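Local atomic coordinates of clavulanic acid biosynthesis oligopeptide binding protein 2 (Streptomyces clavuligerus, PDB entry 2WOL), a protein that probably binds peptide-like ligands as an extracellular solute-binding protein of the clavulanic acid biosynthetic pathway. Residues W57-L62 and L226-N231; P232-A237 and R242-D247; V307-H312 and A324-A329. All blocks are in the same frame, centred on the assembly; numbering follows the deposited sequence.

Contact 1 (W57-L62 and L226-N231); sequences WLLQRL and LHLERN
Leu59 and Leu226 meet tip to tip, with Leu59 CD2 3.7 Å from Leu226 CD2. The other methyl of Leu59 is used as well: Leu59 CD1 lies 4.0 Å from Leu228 CD1, and here the two side chains slant across one another. With CG of Leu59 anti to the backbone N (chi1 -178°), the fork leaves the helix so that its two branches are shared between two strand residues. Leu62, one turn further along the helix, adds a looser touch, its CD2 4.3 Å from Leu228 CD1. All four leucines are buried, and the contact between the segments is purely apolar.

This is the helix-on-sheet layer of a lobe in the type 2 solute-binding fold. Helix 54-63 rests on strand 225-230 of the five-stranded mixed sheet; the axes of the two short segments come within 11.4 Å and their N-to-C directions differ by 29°. Leu226 and Leu228, two residues apart on the strand, point to the helix, while His227 and Glu229 belong to the partly exposed opposite face.

Polar bonds frame the leucine cluster. Backbone hydrogen bonds tie Leu226 to Leu251 and Leu228 to Val249 on the adjoining strand. On the helix, the guanidinium of Arg61 turns to a salt bridge with Asp552 and a hydrogen bond to Tyr70 O. On the strand's other face Glu229 forms a salt bridge with Arg216.

Contact 2 (P232-A237 and R242-D247); sequences PHWDRA and RPALPD
Arg236 reaches over to two successive carbonyls, those of Pro243 and Ala244, with one terminal nitrogen for each. Its NH2 donates to Ala244 O at 3.2 Å and 163°; the oxygen lies nearly in the guanidinium plane, whereas the donor stands well above the carbonyl plane. The partner bond, Arg236 NH1 to Pro243 O, is modelled at 2.5 Å, doubtfully short, although its direction is good. A bend at chi3 (-70°) turns the guanidinium toward these acceptors. Ala244 O is also met by Arg230 NH1, and so takes two arginine donors.

Trp234 CZ3 comes over one face of the Arg236 guanidinium, offset toward the rim, while NH2 lies at the indole edge in the ring plane, so the groups do not stack. Trp234 CH2 touches Ala244 CB at 3.6 Å, while the ring edge at CZ2 comes 3.5 Å from Arg242 O. NE1 donates to Asp239 OD2, the same oxygen that salt-bridges Arg242 NH1; Arg242 NH2 goes to Asp84 and NE to Arg61 O.

Asp235 OD1 accepts from Ala237 N at 3.1 Å, an Asx turn at the entry to the short 3-10 segment. The whole is a long connection between neighbouring antiparallel strands, 225-230 and 248-253, its two limbs joined by hydrogen bonds from the Arg236 side chain to backbone carbonyls.

Contact 3 (V307-H312 and A324-A329); sequences VAMQPH and AVQYAA
Met309 and Val325 reach toward each other tip to tip, the sulfur set against the branched end of the valine. Met309 SD is 3.6 Å from Val325 CB and 3.7 Å from Val325 CG1, with CG2 only slightly further away, so the thioether sits on the isopropyl group as a whole. The bend at chi3 (-82°) then turns the methyl toward Gln326, where Met309 CE is 3.9 Å from Gln326 NE2. All three residues are buried.

Strand and helix are consecutive elements here: strand 303-309 leads through a connection into helix 319-327, which packs back on the same seven-stranded mixed sheet, part of an alpha/beta lobe of the solute-binding fold. Leu448 of the adjacent strand touches both Met309 and Val325 and extends the apolar patch.

The polar ends are tied elsewhere. Gln326 NE2, although beside the methionine methyl, hydrogen-bonds to Ala521 O and Leu523 O, which ties the helix to the chain at the start of strand 523-534. Past Met309, Gln310 folds back along its own chain: its NE2 donates to Ala308 O at 3.2 Å, from well above the carbonyl plane, and also to Leu446 O.

Contacts 1 and 2 adjoin, their centres 11 Å apart, on one side of the chain's centre; contact 3 lies on the opposite side, 43 Å from contact 1 and 51 Å from contact 2, centre to centre. Along the chain they follow in series. Strand 225-230 serves contact 1 and runs directly into the connection that forms contact 2, which returns to the same five-stranded sheet as strand 248-253. Residues of the two also touch directly; the Arg230-Asp247 salt bridge is one of the links. Contact 3 belongs to the separate seven-stranded sheet, consistent with the set sampling two lobes, between which solute-binding proteins generally hold their ligand.

Contact 1 (W57-L62 and L226-N231)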
# COMPACT_ATOMS: atom_id res chain seq x y z
N TRP A 57 -3.38 -4.80 -7.50
CA TRP A 57 -4.07 -3.52 -7.69
C TRP A 57 -3.53 -2.83 -8.94
O TRP A 57 -4.28 -2.26 -9.73
CB TRP A 57 -3.90 -2.60 -6.48
CG TRP A 57 -4.46 -3.13 -5.20
CD1 TRP A 57 -5.38 -4.13 -5.06
CD2 TRP A 57 -4.13 -2.70 -3.87
NE1 TRP A 57 -5.65 -4.34 -3.73
CE2 TRP A 57 -4.90 -3.48 -2.97
CE3 TRP A 57 -3.27 -1.72 -3.35
CZ2 TRP A 57 -4.83 -3.32 -1.58
CZ3 TRP A 57 -3.20 -1.55 -1.96
CH2 TRP A 57 -3.98 -2.36 -1.09
N LEU A 58 -2.21 -2.90 -9.11
CA LEU A 58 -1.53 -2.35 -10.27
C LEU A 58 -1.99 -3.05 -11.56
O LEU A 58 -2.29 -2.39 -12.56
CB LEU A 58 -0.02 -2.50 -10.08
CG LEU A 58 0.95 -1.87 -11.07
CD1 LEU A 58 0.95 -0.35 -10.92
CD2 LEU A 58 2.33 -2.45 -10.81
N LEU A 59 -2.06 -4.38 -11.52
CA LEU A 59 -2.55 -5.17 -12.65
C LEU A 59 -4.01 -4.87 -12.97
O LEU A 59 -4.43 -4.92 -14.13
CB LEU A 59 -2.36 -6.66 -12.37
CG LEU A 59 -2.75 -7.66 -13.45
CD1 LEU A 59 -1.83 -7.56 -14.66
CD2 LEU A 59 -2.72 -9.05 -12.86
N GLN A 60 -4.80 -4.58 -11.93
CA GLN A 60 -6.21 -4.25 -12.11
C GLN A 60 -6.45 -3.00 -12.96
O GLN A 60 -7.53 -2.83 -13.52
CB GLN A 60 -6.93 -4.15 -10.76
CG GLN A 60 -7.34 -5.51 -10.20
CD GLN A 60 -8.46 -6.18 -10.99
OE1 GLN A 60 -9.11 -5.54 -11.82
NE2 GLN A 60 -8.68 -7.46 -10.73
N ARG A 61 -5.44 -2.15 -13.07
CA ARG A 61 -5.55 -0.97 -13.94
C ARG A 61 -5.70 -1.37 -15.42
O ARG A 61 -6.19 -0.60 -16.23
CB ARG A 61 -4.37 -0.01 -13.73
CG ARG A 61 -4.50 0.80 -12.44
CD ARG A 61 -3.20 1.47 -12.02
NE ARG A 61 -2.71 2.50 -12.94
CZ ARG A 61 -3.21 3.74 -13.05
NH1 ARG A 61 -4.27 4.12 -12.33
NH2 ARG A 61 -2.66 4.60 -13.89
N LEU A 62 -5.27 -2.59 -15.76
CA LEU A 62 -5.46 -3.12 -17.12
C LEU A 62 -6.81 -3.80 -17.31
O LEU A 62 -7.34 -3.84 -18.43
CB LEU A 62 -4.37 -4.14 -17.46
CG LEU A 62 -2.94 -3.65 -17.69
CD1 LEU A 62 -2.18 -3.51 -16.37
CD2 LEU A 62 -2.21 -4.61 -18.61
N LEU A 226 -0.64 -16.22 -16.36
CA LEU A 226 -1.85 -15.42 -16.53
C LEU A 226 -1.70 -14.65 -17.83
O LEU A 226 -0.76 -13.87 -17.99
CB LEU A 226 -2.04 -14.46 -15.35
CG LEU A 226 -3.20 -13.46 -15.44
CD1 LEU A 226 -4.55 -14.17 -15.42
CD2 LEU A 226 -3.10 -12.45 -14.30
N HIS A 227 -2.60 -14.91 -18.77
CA HIS A 227 -2.59 -14.25 -20.06
C HIS A 227 -3.78 -13.32 -20.19
O HIS A 227 -4.92 -13.71 -19.87
CB HIS A 227 -2.57 -15.28 -21.20
CG HIS A 227 -1.27 -16.01 -21.34
ND1 HIS A 227 -0.99 -16.83 -22.41
CD2 HIS A 227 -0.17 -16.03 -20.55
CE1 HIS A 227 0.22 -17.33 -22.27
NE2 HIS A 227 0.74 -16.86 -21.15
N LEU A 228 -3.51 -12.10 -20.63
CA LEU A 228 -4.54 -11.09 -20.86
C LEU A 228 -4.61 -10.75 -22.34
O LEU A 228 -3.58 -10.59 -23.00
CB LEU A 228 -4.24 -9.82 -20.06
CG LEU A 228 -3.95 -9.90 -18.56
CD1 LEU A 228 -3.88 -8.49 -17.99
CD2 LEU A 228 -4.99 -10.73 -17.80
N GLU A 229 -5.83 -10.66 -22.85
CA GLU A 229 -6.08 -10.26 -24.23
C GLU A 229 -6.89 -8.96 -24.23
O GLU A 229 -7.44 -8.58 -23.20
CB GLU A 229 -6.83 -11.36 -24.99
CG GLU A 229 -8.18 -11.72 -24.37
CD GLU A 229 -8.92 -12.82 -25.10
OE1 GLU A 229 -8.29 -13.55 -25.90
OE2 GLU A 229 -10.14 -12.97 -24.85
N ARG A 230 -6.96 -8.29 -25.38
CA ARG A 230 -7.74 -7.07 -25.49
C ARG A 230 -9.22 -7.31 -25.22
O ARG A 230 -9.79 -8.34 -25.61
CB ARG A 230 -7.58 -6.44 -26.87
CG ARG A 230 -6.20 -5.85 -27.13
CD ARG A 230 -6.27 -4.91 -28.33
NE ARG A 230 -4.96 -4.37 -28.71
CZ ARG A 230 -4.39 -3.31 -28.13
NH1 ARG A 230 -4.99 -2.67 -27.14
NH2 ARG A 230 -3.20 -2.90 -28.55
N ASN A 231 -9.83 -6.36 -24.51
CA ASN A 231 -11.27 -6.31 -24.34
C ASN A 231 -11.86 -5.63 -25.58
O ASN A 231 -11.66 -4.43 -25.77
CB ASN A 231 -11.60 -5.54 -23.05
CG ASN A 231 -13.09 -5.28 -22.87
OD1 ASN A 231 -13.91 -5.57 -23.74
ND2 ASN A 231 -13.44 -4.72 -21.72

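Contact 2 (P232-A237 and R242-D247)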
# COMPACT_ATOMS: atom_id res chain seq x y z
N PRO A 232 -12.59 -6.39 -26.41
CA PRO A 232 -13.04 -5.84 -27.70
C PRO A 232 -14.09 -4.73 -27.57
O PRO A 232 -14.32 -4.00 -28.54
CB PRO A 232 -13.63 -7.05 -28.42
CG PRO A 232 -14.00 -8.00 -27.36
CD PRO A 232 -13.04 -7.78 -26.22
N HIS A 233 -14.68 -4.59 -26.39
CA HIS A 233 -15.73 -3.59 -26.16
C HIS A 233 -15.26 -2.35 -25.40
O HIS A 233 -16.03 -1.40 -25.20
CB HIS A 233 -16.93 -4.22 -25.47
CG HIS A 233 -17.66 -5.20 -26.33
ND1 HIS A 233 -18.61 -4.82 -27.25
CD2 HIS A 233 -17.57 -6.55 -26.41
CE1 HIS A 233 -19.08 -5.89 -27.86
NE2 HIS A 233 -18.47 -6.95 -27.38
N TRP A 234 -14.00 -2.36 -24.96
CA TRP A 234 -13.42 -1.18 -24.33
C TRP A 234 -13.22 -0.10 -25.39
O TRP A 234 -12.75 -0.38 -26.49
CB TRP A 234 -12.10 -1.54 -23.63
CG TRP A 234 -11.31 -0.38 -23.12
CD1 TRP A 234 -11.48 0.29 -21.93
CD2 TRP A 234 -10.18 0.24 -23.76
NE1 TRP A 234 -10.54 1.28 -21.80
CE2 TRP A 234 -9.73 1.28 -22.91
CE3 TRP A 234 -9.51 0.02 -24.97
CZ2 TRP A 234 -8.64 2.09 -23.23
CZ3 TRP A 234 -8.42 0.83 -25.29
CH2 TRP A 234 -8.01 1.85 -24.43
N ASP A 235 -13.59 1.13 -25.04
CA ASP A 235 -13.59 2.24 -25.99
C ASP A 235 -12.53 3.27 -25.63
O ASP A 235 -12.69 4.05 -24.69
CB ASP A 235 -14.98 2.89 -26.06
CG ASP A 235 -15.11 3.93 -27.17
OD1 ASP A 235 -14.09 4.35 -27.76
OD2 ASP A 235 -16.26 4.34 -27.46
N ARG A 236 -11.46 3.25 -26.41
CA ARG A 236 -10.31 4.13 -26.24
C ARG A 236 -10.69 5.61 -26.10
O ARG A 236 -10.10 6.34 -25.29
CB ARG A 236 -9.38 3.94 -27.45
CG ARG A 236 -8.04 4.61 -27.36
CD ARG A 236 -7.21 4.25 -28.58
NE ARG A 236 -6.80 2.84 -28.59
CZ ARG A 236 -5.77 2.37 -27.89
NH1 ARG A 236 -5.06 3.19 -27.13
NH2 ARG A 236 -5.45 1.08 -27.95
N ALA A 237 -11.69 6.04 -26.87
CA ALA A 237 -12.13 7.44 -26.87
C ALA A 237 -12.78 7.87 -25.56
O ALA A 237 -12.91 9.07 -25.29
CB ALA A 237 -13.08 7.69 -28.04
N ARG A 242 -5.90 5.16 -19.87
CA ARG A 242 -5.22 3.96 -20.35
C ARG A 242 -4.89 3.97 -21.85
O ARG A 242 -5.80 4.00 -22.68
CB ARG A 242 -6.06 2.72 -20.02
CG ARG A 242 -6.31 2.57 -18.53
CD ARG A 242 -7.38 1.56 -18.23
NE ARG A 242 -7.73 1.60 -16.81
CZ ARG A 242 -8.55 2.50 -16.27
NH1 ARG A 242 -9.15 3.40 -17.04
NH2 ARG A 242 -8.78 2.48 -14.97
N PRO A 243 -3.59 3.93 -22.20
CA PRO A 243 -3.20 3.88 -23.62
C PRO A 243 -3.34 2.51 -24.28
O PRO A 243 -3.34 2.43 -25.51
CB PRO A 243 -1.74 4.30 -23.59
CG PRO A 243 -1.25 3.85 -22.27
CD PRO A 243 -2.41 3.98 -21.32
N ALA A 244 -3.43 1.44 -23.49
CA ALA A 244 -3.61 0.07 -24.01
C ALA A 244 -2.77 -0.25 -25.24
O ALA A 244 -3.29 -0.59 -26.30
CB ALA A 244 -5.09 -0.20 -24.27
N LEU A 245 -1.45 -0.14 -25.08
CA LEU A 245 -0.54 -0.34 -26.21
C LEU A 245 -0.33 -1.80 -26.63
O LEU A 245 -0.49 -2.12 -27.81
CB LEU A 245 0.79 0.38 -25.97
CG LEU A 245 0.71 1.89 -25.77
CD1 LEU A 245 2.06 2.46 -25.39
CD2 LEU A 245 0.15 2.61 -27.00
N PRO A 246 0.01 -2.70 -25.70
CA PRO A 246 0.26 -4.07 -26.17
C PRO A 246 -1.01 -4.78 -26.63
O PRO A 246 -2.10 -4.48 -26.14
CB PRO A 246 0.85 -4.78 -24.94
CG PRO A 246 0.47 -3.96 -23.78
CD PRO A 246 0.21 -2.56 -24.24
N ASP A 247 -0.87 -5.70 -27.57
CA ASP A 247 -1.99 -6.52 -28.01
C ASP A 247 -2.29 -7.62 -26.99
O ASP A 247 -3.40 -8.13 -26.92
CB ASP A 247 -1.71 -7.15 -29.37
CG ASP A 247 -1.80 -6.16 -30.51
OD1 ASP A 247 -1.27 -6.47 -31.59
OD2 ASP A 247 -2.40 -5.07 -30.33

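Contact 3 (V307-H312 and A324-A329)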
# COMPACT_ATOMS: atom_id res chain seq x y z
N VAL A 307 9.54 0.11 14.56
CA VAL A 307 9.35 -0.74 15.73
C VAL A 307 8.21 -0.14 16.56
O VAL A 307 8.21 1.06 16.85
CB VAL A 307 10.64 -0.85 16.58
CG1 VAL A 307 10.38 -1.61 17.88
CG2 VAL A 307 11.75 -1.52 15.77
N ALA A 308 7.24 -0.98 16.90
CA ALA A 308 6.12 -0.56 17.74
C ALA A 308 6.35 -1.03 19.17
O ALA A 308 6.84 -2.13 19.39
CB ALA A 308 4.82 -1.13 17.20
N MET A 309 5.99 -0.18 20.13
CA MET A 309 6.02 -0.53 21.54
C MET A 309 4.62 -0.53 22.13
O MET A 309 3.82 0.36 21.86
CB MET A 309 6.95 0.41 22.31
CG MET A 309 8.42 0.06 22.12
SD MET A 309 9.54 1.25 22.86
CE MET A 309 9.59 2.52 21.60
N GLN A 310 4.33 -1.56 22.93
CA GLN A 310 2.97 -1.88 23.37
C GLN A 310 2.74 -1.54 24.84
O GLN A 310 3.22 -2.27 25.71
CB GLN A 310 2.70 -3.37 23.13
CG GLN A 310 2.44 -3.78 21.68
CD GLN A 310 3.53 -3.33 20.73
OE1 GLN A 310 3.35 -2.37 19.99
NE2 GLN A 310 4.68 -4.00 20.77
N PRO A 311 2.01 -0.44 25.12
CA PRO A 311 1.71 -0.09 26.52
C PRO A 311 1.00 -1.18 27.33
O PRO A 311 1.10 -1.18 28.56
CB PRO A 311 0.81 1.15 26.38
CG PRO A 311 1.28 1.77 25.10
CD PRO A 311 1.49 0.58 24.20
N HIS A 312 0.32 -2.10 26.65
CA HIS A 312 -0.33 -3.23 27.32
C HIS A 312 0.64 -4.31 27.81
O HIS A 312 0.24 -5.26 28.50
CB HIS A 312 -1.46 -3.83 26.46
CG HIS A 312 -1.12 -3.94 25.00
ND1 HIS A 312 -1.12 -2.86 24.15
CD2 HIS A 312 -0.83 -5.02 24.24
CE1 HIS A 312 -0.82 -3.26 22.93
NE2 HIS A 312 -0.64 -4.57 22.95
N ALA A 324 13.32 5.94 26.31
CA ALA A 324 14.64 5.34 26.48
C ALA A 324 15.00 4.51 25.26
O ALA A 324 16.11 4.61 24.73
CB ALA A 324 14.69 4.49 27.74
N VAL A 325 14.05 3.70 24.79
CA VAL A 325 14.26 2.87 23.61
C VAL A 325 14.54 3.73 22.37
O VAL A 325 15.45 3.42 21.60
CB VAL A 325 13.07 1.92 23.37
CG1 VAL A 325 13.19 1.20 22.03
CG2 VAL A 325 12.96 0.91 24.52
N GLN A 326 13.78 4.81 22.20
CA GLN A 326 13.99 5.70 21.06
C GLN A 326 15.40 6.30 21.08
O GLN A 326 16.09 6.28 20.07
CB GLN A 326 12.93 6.80 21.02
CG GLN A 326 11.48 6.31 21.08
CD GLN A 326 10.72 6.43 19.76
OE1 GLN A 326 11.24 6.94 18.76
NE2 GLN A 326 9.47 5.99 19.77
N TYR A 327 15.82 6.81 22.24
CA TYR A 327 17.15 7.42 22.36
C TYR A 327 18.29 6.43 22.15
O TYR A 327 19.34 6.79 21.62
CB TYR A 327 17.32 8.08 23.73
CG TYR A 327 16.65 9.42 23.89
CD1 TYR A 327 15.67 9.62 24.86
CD2 TYR A 327 17.01 10.50 23.08
CE1 TYR A 327 15.06 10.85 25.02
CE2 TYR A 327 16.40 11.74 23.24
CZ TYR A 327 15.42 11.91 24.21
OH TYR A 327 14.80 13.13 24.38
N ALA A 328 18.09 5.18 22.59
CA ALA A 328 19.14 4.16 22.53
C ALA A 328 19.18 3.38 21.21
O ALA A 328 19.98 2.47 21.05
CB ALA A 328 19.02 3.20 23.71
N ALA A 329 18.32 3.76 20.27
CA ALA A 329 18.31 3.14 18.95
C ALA A 329 19.54 3.58 18.16
O ALA A 329 19.78 4.77 17.99
CB ALA A 329 17.03 3.50 18.20